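Local atomic coordinates of decapping protein involved in mRNA degradation-Dcp1p (Saccharomyces cerevisiae, PDB entry 1Q67), a protein that forms the decapping complex with Dcp2, which removes the 7-methylguanine cap from mRNA and so commits transcripts to 5' to 3' decay. Residues L37-P42 / L65-R70; H43-K48 / W56-Y61; P159-N164 / N224-S229; N177-M182 / K194-E199. All coordinates share one frame; numbering follows the deposited sequence.

Interaction 1: L37-P42 / L65-R70; sequences LLFHTP and LAIYLR
A classic beta bulge interrupts the antiparallel pairing of strands 37-41 and 65-70 in the four-stranded sheet: L38 and F39 both face I67. The carbonyl oxygen of I67 takes two backbone bonds, from L38 N at 2.8 Å and from F39 N at 3.0 Å. I67 N returns a bond to F39 O, and T41 and L65 exchange a reciprocal pair in the regular ladder that follows. In the bulge the L38 side chain points toward the other strand, where its CB sits 3.3 Å from I67 O and its CD1 lies 4.3 Å from L69 CB. On the face that carries L37, H40, A66 and Y68, L37 CG, anti to its backbone N (chi1 176°), starts the branch whose CD1 rests on A66 CB at 3.8 Å. The other face carries F39, T41, L65 and I67. There T41 CG2 meets L65 CB at 3.8 Å, while T41 OG1 is hydrogen-bonded to D210. Helix 208-223 packs on this second face, with I214 touching L65 and I67. Two packed antiparallel sheets with a C-terminal helix, here 208-223, are characteristic of the PH-like fold, consistent with the Dcp1 family's place in that clan.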
loop_
_atom_site.group_PDB
_atom_site.type_symbol
_atom_site.label_atom_id
_atom_site.label_comp_id
_atom_site.label_asym_id
_atom_site.label_seq_id
_atom_site.Cartn_x
_atom_site.Cartn_y
_atom_site.Cartn_z
ATOM N N LEU B 37 19.233 12.318 -6.204
ATOM C CA LEU B 37 18.224 11.766 -5.307
ATOM C C LEU B 37 18.270 12.624 -4.044
ATOM O O LEU B 37 19.338 12.847 -3.490
ATOM C CB LEU B 37 18.559 10.306 -4.969
ATOM C CG LEU B 37 17.663 9.566 -3.970
ATOM C CD1 LEU B 37 16.254 9.446 -4.530
ATOM C CD2 LEU B 37 18.251 8.167 -3.692
ATOM N N LEU B 38 17.118 13.097 -3.582
ATOM C CA LEU B 38 17.100 13.956 -2.399
ATOM C C LEU B 38 16.535 13.280 -1.166
ATOM O O LEU B 38 16.886 13.626 -0.040
ATOM C CB LEU B 38 16.274 15.220 -2.675
ATOM C CG LEU B 38 16.695 16.076 -3.869
ATOM C CD1 LEU B 38 15.727 17.246 -4.010
ATOM C CD2 LEU B 38 18.136 16.583 -3.671
ATOM N N PHE B 39 15.660 12.309 -1.380
ATOM C CA PHE B 39 15.021 11.636 -0.264
ATOM C C PHE B 39 14.362 10.344 -0.711
ATOM O O PHE B 39 13.836 10.257 -1.823
ATOM C CB PHE B 39 13.949 12.562 0.326
ATOM C CG PHE B 39 13.080 11.915 1.363
ATOM C CD1 PHE B 39 13.443 11.937 2.706
ATOM C CD2 PHE B 39 11.920 11.245 0.993
ATOM C CE1 PHE B 39 12.656 11.303 3.669
ATOM C CE2 PHE B 39 11.129 10.608 1.945
ATOM C CZ PHE B 39 11.500 10.634 3.287
ATOM N N HIS B 40 14.400 9.346 0.162
ATOM C CA HIS B 40 13.752 8.079 -0.110
ATOM C C HIS B 40 13.383 7.429 1.210
ATOM O O HIS B 40 14.086 7.577 2.205
ATOM C CB HIS B 40 14.643 7.137 -0.937
ATOM C CG HIS B 40 15.870 6.660 -0.223
ATOM N ND1 HIS B 40 17.052 7.368 -0.217
ATOM C CD2 HIS B 40 16.096 5.544 0.510
ATOM C CE1 HIS B 40 17.955 6.710 0.489
ATOM N NE2 HIS B 40 17.401 5.600 0.940
ATOM N N THR B 41 12.250 6.741 1.219
ATOM C CA THR B 41 11.788 6.041 2.405
ATOM C C THR B 41 11.300 4.710 1.840
ATOM O O THR B 41 10.741 4.667 0.745
ATOM C CB THR B 41 10.653 6.827 3.128
ATOM O OG1 THR B 41 10.408 6.237 4.412
ATOM C CG2 THR B 41 9.375 6.818 2.315
ATOM N N PRO B 42 11.517 3.607 2.578
ATOM C CA PRO B 42 11.149 2.227 2.218
ATOM C C PRO B 42 9.692 1.889 1.934
ATOM O O PRO B 42 9.390 1.189 0.962
ATOM C CB PRO B 42 11.671 1.398 3.403
ATOM C CG PRO B 42 12.687 2.290 4.061
ATOM C CD PRO B 42 12.089 3.652 3.935
ATOM N N LEU B 65 9.299 5.339 -1.840
ATOM C CA LEU B 65 8.948 6.704 -2.194
ATOM C C LEU B 65 10.226 7.521 -2.258
ATOM O O LEU B 65 11.026 7.503 -1.325
ATOM C CB LEU B 65 8.001 7.299 -1.144
ATOM C CG LEU B 65 7.790 8.824 -1.101
ATOM C CD1 LEU B 65 7.162 9.318 -2.388
ATOM C CD2 LEU B 65 6.888 9.160 0.075
ATOM N N ALA B 66 10.431 8.224 -3.365
ATOM C CA ALA B 66 11.620 9.047 -3.502
ATOM C C ALA B 66 11.277 10.418 -4.064
ATOM O O ALA B 66 10.327 10.561 -4.833
ATOM C CB ALA B 66 12.642 8.366 -4.416
ATOM N N ILE B 67 12.059 11.414 -3.657
ATOM C CA ILE B 67 11.921 12.781 -4.131
ATOM C C ILE B 67 13.299 13.112 -4.675
ATOM O O ILE B 67 14.314 12.911 -4.004
ATOM C CB ILE B 67 11.536 13.736 -3.005
ATOM C CG1 ILE B 67 10.101 13.425 -2.575
ATOM C CG2 ILE B 67 11.655 15.188 -3.479
ATOM C CD1 ILE B 67 9.694 14.113 -1.325
ATOM N N TYR B 68 13.342 13.607 -5.900
ATOM C CA TYR B 68 14.624 13.870 -6.518
ATOM C C TYR B 68 14.627 15.128 -7.370
ATOM O O TYR B 68 13.580 15.612 -7.795
ATOM C CB TYR B 68 14.989 12.663 -7.382
ATOM C CG TYR B 68 13.914 12.343 -8.389
ATOM C CD1 TYR B 68 13.994 12.820 -9.695
ATOM C CD2 TYR B 68 12.798 11.582 -8.033
ATOM C CE1 TYR B 68 13.003 12.543 -10.624
ATOM C CE2 TYR B 68 11.786 11.305 -8.960
ATOM C CZ TYR B 68 11.907 11.790 -10.257
ATOM O OH TYR B 68 10.943 11.514 -11.203
ATOM N N LEU B 69 15.827 15.631 -7.620
ATOM C CA LEU B 69 16.023 16.825 -8.423
ATOM C C LEU B 69 16.142 16.416 -9.885
ATOM O O LEU B 69 16.800 15.427 -10.215
ATOM C CB LEU B 69 17.287 17.555 -7.967
ATOM C CG LEU B 69 17.534 18.927 -8.609
ATOM C CD1 LEU B 69 18.256 19.842 -7.624
ATOM C CD2 LEU B 69 18.335 18.754 -9.881
ATOM N N ARG B 70 15.490 17.171 -10.757
ATOM C CA ARG B 70 15.524 16.875 -12.176
ATOM C C ARG B 70 16.408 17.877 -12.919
ATOM O O ARG B 70 16.555 19.027 -12.504
ATOM C CB ARG B 70 14.102 16.892 -12.738
ATOM C CG ARG B 70 13.166 15.950 -11.993
ATOM C CD ARG B 70 11.754 15.963 -12.545
ATOM N NE ARG B 70 11.617 15.198 -13.778
ATOM C CZ ARG B 70 11.430 15.732 -14.979
ATOM N NH1 ARG B 70 11.359 17.051 -15.125
ATOM N NH2 ARG B 70 11.290 14.943 -16.033
#

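Interaction 2: H43-K48 / W56-Y61; sequences HASLYK and WNKLEY
K48, L46 and Y47 bury the most surface where strands 43-50 and 55-59 pair as a beta hairpin at the edge of the five-stranded antiparallel sheet. K48 exchanges two backbone bonds with N57, and its CB lies 3.8 Å from L59 CD1; its amino end leads away to a salt bridge with E199. L46 CD2 reaches L59 CD1 at 3.8 Å and, past the corner at E60, Y61 CD1 at 4.1 Å. L46 CG stands anti to the backbone N (chi1 -170°), and the side chain runs beside that of Y61. Y47 offers a ring face to K58, whose CD sits 3.8 Å above the plane, offset toward the rim, in a CH-pi contact. K58 bends at chi2 (56°); its NZ bonds to L46 O and comes very close to S45 OG, at a modelled 2.5 Å too short to be taken literally. An alanine here would probably leave L46 O with L59 N alone of its two donors, cost S45 its lysine neighbour and open a gap over the Y47 ring. On the second subunit, I148 packs against Y47 and W56. L46 O is gripped from opposite faces of its plane, by L59 N at 3.0 Å and by K58 NZ at 3.2 Å.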
loop_
_atom_site.group_PDB
_atom_site.type_symbol
_atom_site.label_atom_id
_atom_site.label_comp_id
_atom_site.label_asym_id
_atom_site.label_seq_id
_atom_site.Cartn_x
_atom_site.Cartn_y
_atom_site.Cartn_z
ATOM N N HIS B 43 8.791 2.366 2.784
ATOM C CA HIS B 43 7.384 2.029 2.630
ATOM C C HIS B 43 6.422 3.209 2.694
ATOM O O HIS B 43 6.339 3.902 3.708
ATOM C CB HIS B 43 7.015 1.006 3.707
ATOM C CG HIS B 43 8.022 -0.095 3.852
ATOM N ND1 HIS B 43 8.191 -1.082 2.903
ATOM C CD2 HIS B 43 8.961 -0.324 4.802
ATOM C CE1 HIS B 43 9.188 -1.870 3.261
ATOM N NE2 HIS B 43 9.674 -1.433 4.410
ATOM N N ALA B 44 5.687 3.419 1.608
ATOM C CA ALA B 44 4.715 4.502 1.523
ATOM C C ALA B 44 3.528 4.005 0.717
ATOM O O ALA B 44 3.700 3.323 -0.287
ATOM C CB ALA B 44 5.336 5.717 0.849
ATOM N N SER B 45 2.326 4.344 1.161
ATOM C CA SER B 45 1.118 3.909 0.475
ATOM C C SER B 45 0.340 5.147 0.016
ATOM O O SER B 45 0.182 6.106 0.772
ATOM C CB SER B 45 0.272 3.045 1.420
ATOM O OG SER B 45 -0.825 2.478 0.728
ATOM N N LEU B 46 -0.150 5.105 -1.218
ATOM C CA LEU B 46 -0.851 6.232 -1.819
ATOM C C LEU B 46 -2.387 6.200 -1.818
ATOM O O LEU B 46 -3.009 5.190 -2.154
ATOM C CB LEU B 46 -0.360 6.403 -3.266
ATOM C CG LEU B 46 -0.797 7.683 -3.984
ATOM C CD1 LEU B 46 -0.097 8.879 -3.325
ATOM C CD2 LEU B 46 -0.437 7.620 -5.453
ATOM N N TYR B 47 -2.982 7.332 -1.443
ATOM C CA TYR B 47 -4.431 7.503 -1.430
ATOM C C TYR B 47 -4.762 8.811 -2.138
ATOM O O TYR B 47 -3.932 9.717 -2.214
ATOM C CB TYR B 47 -4.991 7.610 -0.009
ATOM C CG TYR B 47 -4.787 6.405 0.870
ATOM C CD1 TYR B 47 -3.543 6.137 1.440
ATOM C CD2 TYR B 47 -5.848 5.548 1.159
ATOM C CE1 TYR B 47 -3.363 5.048 2.282
ATOM C CE2 TYR B 47 -5.678 4.457 2.000
ATOM C CZ TYR B 47 -4.436 4.213 2.558
ATOM O OH TYR B 47 -4.269 3.144 3.410
ATOM N N LYS B 48 -5.986 8.909 -2.640
ATOM C CA LYS B 48 -6.435 10.117 -3.300
ATOM C C LYS B 48 -7.759 10.538 -2.669
ATOM O O LYS B 48 -8.634 9.705 -2.405
ATOM C CB LYS B 48 -6.609 9.886 -4.805
ATOM C CG LYS B 48 -6.934 11.162 -5.575
ATOM C CD LYS B 48 -6.861 10.950 -7.072
ATOM C CE LYS B 48 -7.008 12.273 -7.811
ATOM N NZ LYS B 48 -6.693 12.132 -9.257
ATOM N N TRP B 56 -11.131 9.137 1.596
ATOM C CA TRP B 56 -9.874 8.776 0.968
ATOM C C TRP B 56 -10.042 7.496 0.164
ATOM O O TRP B 56 -10.518 6.486 0.696
ATOM C CB TRP B 56 -8.795 8.535 2.022
ATOM C CG TRP B 56 -8.281 9.766 2.695
ATOM C CD1 TRP B 56 -8.517 10.161 3.983
ATOM C CD2 TRP B 56 -7.411 10.745 2.123
ATOM N NE1 TRP B 56 -7.844 11.330 4.247
ATOM C CE2 TRP B 56 -7.160 11.712 3.124
ATOM C CE3 TRP B 56 -6.823 10.903 0.861
ATOM C CZ2 TRP B 56 -6.341 12.823 2.898
ATOM C CZ3 TRP B 56 -6.009 12.010 0.637
ATOM C CH2 TRP B 56 -5.779 12.955 1.651
ATOM N N ASN B 57 -9.671 7.540 -1.114
ATOM C CA ASN B 57 -9.735 6.345 -1.951
ATOM C C ASN B 57 -8.331 5.775 -2.043
ATOM O O ASN B 57 -7.381 6.492 -2.363
ATOM C CB ASN B 57 -10.232 6.656 -3.366
ATOM C CG ASN B 57 -11.724 6.916 -3.413
ATOM O OD1 ASN B 57 -12.497 6.305 -2.672
ATOM N ND2 ASN B 57 -12.138 7.812 -4.295
ATOM N N LYS B 58 -8.195 4.485 -1.753
ATOM C CA LYS B 58 -6.894 3.835 -1.824
ATOM C C LYS B 58 -6.519 3.623 -3.283
ATOM O O LYS B 58 -7.319 3.103 -4.064
ATOM C CB LYS B 58 -6.946 2.487 -1.094
ATOM C CG LYS B 58 -5.723 1.601 -1.291
ATOM C CD LYS B 58 -4.427 2.302 -0.897
ATOM C CE LYS B 58 -3.230 1.440 -1.290
ATOM N NZ LYS B 58 -1.962 2.197 -1.465
ATOM N N LEU B 59 -5.318 4.045 -3.665
ATOM C CA LEU B 59 -4.865 3.846 -5.037
ATOM C C LEU B 59 -3.911 2.654 -5.062
ATOM O O LEU B 59 -3.343 2.288 -4.031
ATOM C CB LEU B 59 -4.151 5.092 -5.570
ATOM C CG LEU B 59 -4.965 6.387 -5.652
ATOM C CD1 LEU B 59 -4.143 7.443 -6.378
ATOM C CD2 LEU B 59 -6.282 6.133 -6.390
ATOM N N GLU B 60 -3.719 2.069 -6.239
ATOM C CA GLU B 60 -2.858 0.895 -6.379
ATOM C C GLU B 60 -1.354 1.152 -6.346
ATOM O O GLU B 60 -0.616 0.606 -7.161
ATOM C CB GLU B 60 -3.205 0.142 -7.672
ATOM C CG GLU B 60 -4.650 -0.329 -7.754
ATOM C CD GLU B 60 -4.861 -1.429 -8.794
ATOM O OE1 GLU B 60 -4.430 -1.254 -9.962
ATOM O OE2 GLU B 60 -5.465 -2.470 -8.438
ATOM N N TYR B 61 -0.889 1.980 -5.422
ATOM C CA TYR B 61 0.541 2.247 -5.342
ATOM C C TYR B 61 1.029 2.252 -3.907
ATOM O O TYR B 61 0.465 2.944 -3.054
ATOM C CB TYR B 61 0.889 3.587 -5.996
ATOM C CG TYR B 61 0.483 3.686 -7.448
ATOM C CD1 TYR B 61 -0.722 4.283 -7.809
ATOM C CD2 TYR B 61 1.292 3.163 -8.459
ATOM C CE1 TYR B 61 -1.122 4.361 -9.138
ATOM C CE2 TYR B 61 0.906 3.230 -9.802
ATOM C CZ TYR B 61 -0.307 3.833 -10.128
ATOM O OH TYR B 61 -0.721 3.912 -11.434
#

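Interaction 3: P159-N164 / N224-S229; sequences PNSVVN and NEPKDS
P226 packs against P159 and V162 where the loop after helix 208-223 meets the N-terminal turn of helix 160-169, with P159 as the N-cap residue. This is loop-to-helix packing at the surface of the PH-like domain, and two waters supplement it. The path of one side chain, that of S161 in the first turn, gives its polar side. From CB the chain has a single further atom, OG, set between the backbone N and the carbonyl carbon (chi1 70°). OG lies 3.7 Å from P226 CD and 3.6 Å from E225 OE2, and the second gap is bridged by a water hydrogen-bonded to both oxygens. The bend at chi2 (68°) brings E225 CD back toward S161 OG. The apolar side turns on the P226 ring: its CG meets P159 CG at 4.0 Å and also V162 CG2. Replacing P226 with a glycine would probably open a gap beside V162 CG2 and P159 CG and let the loop turn more freely. Near S161, P159 CB touches N224 O at 3.5 Å, and that same oxygen accepts a hydrogen bond from another water, which in turn accepts one from S161 N at 3.0 Å.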
loop_
_atom_site.group_PDB
_atom_site.type_symbol
_atom_site.label_atom_id
_atom_site.label_comp_id
_atom_site.label_asym_id
_atom_site.label_seq_id
_atom_site.Cartn_x
_atom_site.Cartn_y
_atom_site.Cartn_z
ATOM N N PRO B 159 8.194 24.782 -8.127
ATOM C CA PRO B 159 8.253 25.843 -7.111
ATOM C C PRO B 159 7.143 26.886 -7.298
ATOM O O PRO B 159 6.757 27.193 -8.425
ATOM C CB PRO B 159 9.639 26.459 -7.324
ATOM C CG PRO B 159 10.445 25.324 -7.907
ATOM C CD PRO B 159 9.470 24.668 -8.860
ATOM N N ASN B 160 6.638 27.425 -6.189
ATOM C CA ASN B 160 5.598 28.445 -6.241
ATOM C C ASN B 160 6.023 29.648 -7.089
ATOM O O ASN B 160 5.219 30.198 -7.839
ATOM C CB ASN B 160 5.251 28.943 -4.834
ATOM C CG ASN B 160 4.691 27.855 -3.949
ATOM O OD1 ASN B 160 4.145 26.862 -4.435
ATOM N ND2 ASN B 160 4.808 28.041 -2.635
ATOM N N SER B 161 7.280 30.061 -6.966
ATOM C CA SER B 161 7.760 31.215 -7.722
ATOM C C SER B 161 7.623 30.987 -9.220
ATOM O O SER B 161 7.350 31.920 -9.974
ATOM C CB SER B 161 9.216 31.531 -7.374
ATOM O OG SER B 161 10.100 30.539 -7.863
ATOM N N VAL B 162 7.796 29.742 -9.657
ATOM C CA VAL B 162 7.670 29.432 -11.076
ATOM C C VAL B 162 6.201 29.460 -11.486
ATOM O O VAL B 162 5.863 29.964 -12.552
ATOM C CB VAL B 162 8.310 28.061 -11.401
ATOM C CG1 VAL B 162 8.027 27.659 -12.853
ATOM C CG2 VAL B 162 9.817 28.147 -11.169
ATOM N N VAL B 163 5.323 28.942 -10.632
ATOM C CA VAL B 163 3.898 28.950 -10.937
ATOM C C VAL B 163 3.359 30.388 -10.963
ATOM O O VAL B 163 2.562 30.744 -11.836
ATOM C CB VAL B 163 3.089 28.126 -9.904
ATOM C CG1 VAL B 163 1.591 28.292 -10.149
ATOM C CG2 VAL B 163 3.460 26.654 -10.010
ATOM N N ASN B 164 3.793 31.210 -10.010
ATOM C CA ASN B 164 3.341 32.598 -9.948
ATOM C C ASN B 164 3.821 33.399 -11.156
ATOM O O ASN B 164 3.053 34.164 -11.737
ATOM C CB ASN B 164 3.815 33.266 -8.652
ATOM C CG ASN B 164 3.152 32.677 -7.419
ATOM O OD1 ASN B 164 1.985 32.270 -7.461
ATOM N ND2 ASN B 164 3.885 32.644 -6.309
ATOM N N ASN B 224 11.020 27.915 -2.183
ATOM C CA ASN B 224 12.232 28.572 -2.643
ATOM C C ASN B 224 12.376 28.607 -4.147
ATOM O O ASN B 224 11.606 27.981 -4.878
ATOM C CB ASN B 224 13.456 27.912 -2.014
ATOM C CG ASN B 224 13.581 28.227 -0.541
ATOM O OD1 ASN B 224 14.038 29.307 -0.168
ATOM N ND2 ASN B 224 13.147 27.302 0.307
ATOM N N GLU B 225 13.372 29.364 -4.593
ATOM C CA GLU B 225 13.682 29.534 -6.003
ATOM C C GLU B 225 14.164 28.207 -6.590
ATOM O O GLU B 225 14.775 27.397 -5.894
ATOM C CB GLU B 225 14.782 30.588 -6.141
ATOM C CG GLU B 225 14.849 31.285 -7.480
ATOM C CD GLU B 225 13.644 32.173 -7.735
ATOM O OE1 GLU B 225 13.194 32.857 -6.783
ATOM O OE2 GLU B 225 13.158 32.198 -8.891
ATOM N N PRO B 226 13.903 27.972 -7.885
ATOM C CA PRO B 226 14.336 26.727 -8.517
ATOM C C PRO B 226 15.821 26.500 -8.306
ATOM O O PRO B 226 16.628 27.411 -8.493
ATOM C CB PRO B 226 14.003 26.952 -9.986
ATOM C CG PRO B 226 12.817 27.831 -9.916
ATOM C CD PRO B 226 13.189 28.820 -8.852
ATOM N N LYS B 227 16.172 25.283 -7.913
ATOM C CA LYS B 227 17.560 24.919 -7.681
ATOM C C LYS B 227 18.014 23.933 -8.745
ATOM O O LYS B 227 17.282 23.012 -9.118
ATOM C CB LYS B 227 17.718 24.307 -6.293
ATOM C CG LYS B 227 17.523 25.300 -5.173
ATOM C CD LYS B 227 18.834 25.566 -4.452
ATOM C CE LYS B 227 19.900 26.104 -5.393
ATOM N NZ LYS B 227 21.221 26.196 -4.701
ATOM N N ASP B 228 19.233 24.131 -9.227
ATOM C CA ASP B 228 19.788 23.282 -10.263
ATOM C C ASP B 228 20.611 22.138 -9.677
ATOM O O ASP B 228 20.853 21.135 -10.346
ATOM C CB ASP B 228 20.640 24.134 -11.200
ATOM C CG ASP B 228 20.926 23.448 -12.509
ATOM O OD1 ASP B 228 21.703 22.466 -12.516
ATOM O OD2 ASP B 228 20.362 23.890 -13.534
ATOM N N SER B 229 21.043 22.282 -8.429
ATOM C CA SER B 229 21.823 21.224 -7.798
ATOM C C SER B 229 21.849 21.318 -6.281
ATOM O O SER B 229 21.595 22.378 -5.702
ATOM C CB SER B 229 23.265 21.228 -8.316
ATOM O OG SER B 229 23.989 22.318 -7.774
HETATM O O HOH W 1 9.076 29.043 -4.784
HETATM O O HOH W 2 11.346 31.482 -10.514
#

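Interaction 4: N177-M182 / K194-E199; sequences NPLECM and KNLKHE
M182 and L196 form the close-packed part of a contact between two connecting segments whose touching parts, 177-182 and 194-197, run in nearly opposite directions. M182 CG lies 3.6 Å from L196 CD2, the side chains crossing obliquely, and M182 SD comes to 3.9 Å from L196 CG. L179 CD2 reaches L196 CB at 4.0 Å. V163 of helix 160-169 also packs on buried L196, the second residue of a type I beta turn from N195 to H198. The turn is tied to the facing loop by E180 N, whose bond to L196 O is 2.9 Å long and nearly straight at 171°. At this more enclosed end K194 NZ bonds to C181 O at 2.8 Å, tilted 30° from the carbonyl plane, and also to N195 O, which takes H198 N as well.

The solvent side is looser and belongs to the exposed residues P178, E180 and K197. The turn at chi4 (60°) directs K197 NZ to P178 O, to which it donates at 2.9 Å, in the carbonyl plane. E180 extends its chain, but its carboxylate does not touch K194 NZ. Both ammonium groups thus meet backbone carbonyls across the contact, so their positive charge is likely to be stabilised by the backbone carbonyl dipoles, with at most a longer-range pull from E180 on K194.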
loop_
_atom_site.group_PDB
_atom_site.type_symbol
_atom_site.label_atom_id
_atom_site.label_comp_id
_atom_site.label_asym_id
_atom_site.label_seq_id
_atom_site.Cartn_x
_atom_site.Cartn_y
_atom_site.Cartn_z
ATOM N N ASN B 177 -3.840 25.458 -19.965
ATOM C CA ASN B 177 -3.506 24.405 -19.010
ATOM C C ASN B 177 -3.259 25.059 -17.646
ATOM O O ASN B 177 -2.118 25.172 -17.195
ATOM C CB ASN B 177 -2.247 23.665 -19.467
ATOM C CG ASN B 177 -1.844 22.550 -18.517
ATOM O OD1 ASN B 177 -0.721 22.043 -18.579
ATOM N ND2 ASN B 177 -2.760 22.156 -17.638
ATOM N N PRO B 178 -4.335 25.507 -16.976
ATOM C CA PRO B 178 -4.267 26.159 -15.665
ATOM C C PRO B 178 -3.428 25.410 -14.634
ATOM O O PRO B 178 -3.582 24.198 -14.445
ATOM C CB PRO B 178 -5.731 26.257 -15.254
ATOM C CG PRO B 178 -6.422 26.440 -16.563
ATOM C CD PRO B 178 -5.733 25.419 -17.438
ATOM N N LEU B 179 -2.541 26.147 -13.972
ATOM C CA LEU B 179 -1.668 25.590 -12.948
ATOM C C LEU B 179 -1.672 26.499 -11.728
ATOM O O LEU B 179 -1.517 27.713 -11.855
ATOM C CB LEU B 179 -0.232 25.471 -13.474
ATOM C CG LEU B 179 0.045 24.565 -14.677
ATOM C CD1 LEU B 179 1.536 24.581 -14.989
ATOM C CD2 LEU B 179 -0.415 23.148 -14.376
ATOM N N GLU B 180 -1.861 25.911 -10.549
ATOM C CA GLU B 180 -1.852 26.673 -9.304
ATOM C C GLU B 180 -0.812 26.118 -8.343
ATOM O O GLU B 180 -0.376 24.971 -8.484
ATOM C CB GLU B 180 -3.239 26.680 -8.656
ATOM C CG GLU B 180 -4.164 27.727 -9.272
ATOM C CD GLU B 180 -5.464 27.900 -8.511
ATOM O OE1 GLU B 180 -5.412 28.181 -7.292
ATOM O OE2 GLU B 180 -6.539 27.764 -9.135
ATOM N N CYS B 181 -0.402 26.931 -7.374
ATOM C CA CYS B 181 0.609 26.507 -6.419
ATOM C C CYS B 181 0.253 25.228 -5.671
ATOM O O CYS B 181 -0.862 25.066 -5.167
ATOM C CB CYS B 181 0.896 27.625 -5.414
ATOM S SG CYS B 181 1.792 29.034 -6.123
ATOM N N MET B 182 1.223 24.321 -5.605
ATOM C CA MET B 182 1.041 23.058 -4.919
ATOM C C MET B 182 1.106 23.323 -3.425
ATOM O O MET B 182 1.455 24.429 -3.000
ATOM C CB MET B 182 2.140 22.079 -5.331
ATOM C CG MET B 182 2.163 21.776 -6.824
ATOM S SD MET B 182 3.485 20.629 -7.318
ATOM C CE MET B 182 2.850 19.101 -6.586
ATOM N N LYS B 194 -1.099 18.627 -2.362
ATOM C CA LYS B 194 -2.043 19.210 -3.305
ATOM C C LYS B 194 -1.313 19.432 -4.626
ATOM O O LYS B 194 -0.247 20.044 -4.678
ATOM C CB LYS B 194 -2.603 20.536 -2.778
ATOM C CG LYS B 194 -3.822 21.034 -3.553
ATOM C CD LYS B 194 -4.236 22.440 -3.137
ATOM C CE LYS B 194 -3.245 23.486 -3.650
ATOM N NZ LYS B 194 -3.143 23.475 -5.151
ATOM N N ASN B 195 -1.918 18.892 -5.673
ATOM C CA ASN B 195 -1.459 18.922 -7.061
ATOM C C ASN B 195 -1.450 20.333 -7.648
ATOM O O ASN B 195 -1.988 21.267 -7.052
ATOM C CB ASN B 195 -2.439 18.083 -7.898
ATOM C CG ASN B 195 -1.791 17.417 -9.068
ATOM O OD1 ASN B 195 -0.751 17.866 -9.563
ATOM N ND2 ASN B 195 -2.403 16.339 -9.540
ATOM N N LEU B 196 -0.859 20.463 -8.838
ATOM C CA LEU B 196 -0.830 21.729 -9.562
ATOM C C LEU B 196 -2.243 21.951 -10.102
ATOM O O LEU B 196 -2.597 23.055 -10.519
ATOM C CB LEU B 196 0.142 21.660 -10.743
ATOM C CG LEU B 196 1.640 21.820 -10.481
ATOM C CD1 LEU B 196 2.425 21.378 -11.700
ATOM C CD2 LEU B 196 1.942 23.268 -10.145
ATOM N N LYS B 197 -3.040 20.883 -10.090
ATOM C CA LYS B 197 -4.418 20.914 -10.571
ATOM C C LYS B 197 -5.407 20.903 -9.416
ATOM O O LYS B 197 -6.600 20.698 -9.612
ATOM C CB LYS B 197 -4.684 19.707 -11.478
ATOM C CG LYS B 197 -4.755 20.031 -12.969
ATOM C CD LYS B 197 -3.476 20.656 -13.490
ATOM C CE LYS B 197 -3.524 20.829 -15.007
ATOM N NZ LYS B 197 -4.645 21.709 -15.454
ATOM N N HIS B 198 -4.901 21.113 -8.208
ATOM C CA HIS B 198 -5.726 21.131 -7.006
ATOM C C HIS B 198 -6.196 19.736 -6.570
ATOM O O HIS B 198 -7.087 19.612 -5.728
ATOM C CB HIS B 198 -6.940 22.050 -7.204
ATOM C CG HIS B 198 -7.458 22.653 -5.932
ATOM N ND1 HIS B 198 -7.885 21.892 -4.863
ATOM C CD2 HIS B 198 -7.609 23.946 -5.557
ATOM C CE1 HIS B 198 -8.274 22.691 -3.883
ATOM N NE2 HIS B 198 -8.116 23.942 -4.279
ATOM N N GLU B 199 -5.617 18.684 -7.144
ATOM C CA GLU B 199 -5.996 17.330 -6.736
ATOM C C GLU B 199 -5.243 17.042 -5.446
ATOM O O GLU B 199 -4.090 17.443 -5.294
ATOM C CB GLU B 199 -5.620 16.308 -7.807
ATOM C CG GLU B 199 -6.268 16.588 -9.139
ATOM C CD GLU B 199 -5.876 15.585 -10.195
ATOM O OE1 GLU B 199 -6.515 14.514 -10.259
ATOM O OE2 GLU B 199 -4.921 15.868 -10.956
#

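In the fold
Interactions 1 and 2 belong to the two different sheets of the fold. Strands 34-41 and 43-50 follow each other around the corner at P42, and L65 CB packs on A44 CB at 3.7 Å although the contact centres are about 18 Å apart. Interaction 2 is joined to interaction 4 by the salt bridge between K48 NZ and E199 OE1, 2.6 Å long. Interaction 4 lies within the chain loop closed by interaction 3 and touches it, V163 CG1 coming 3.6 Å from L179 O. L69 CD2 of interaction 1 meets D228 O of interaction 3 at 3.5 Å. Interactions 2 and 3 lie on opposite sides of the chain's centre, about 27 Å between centres.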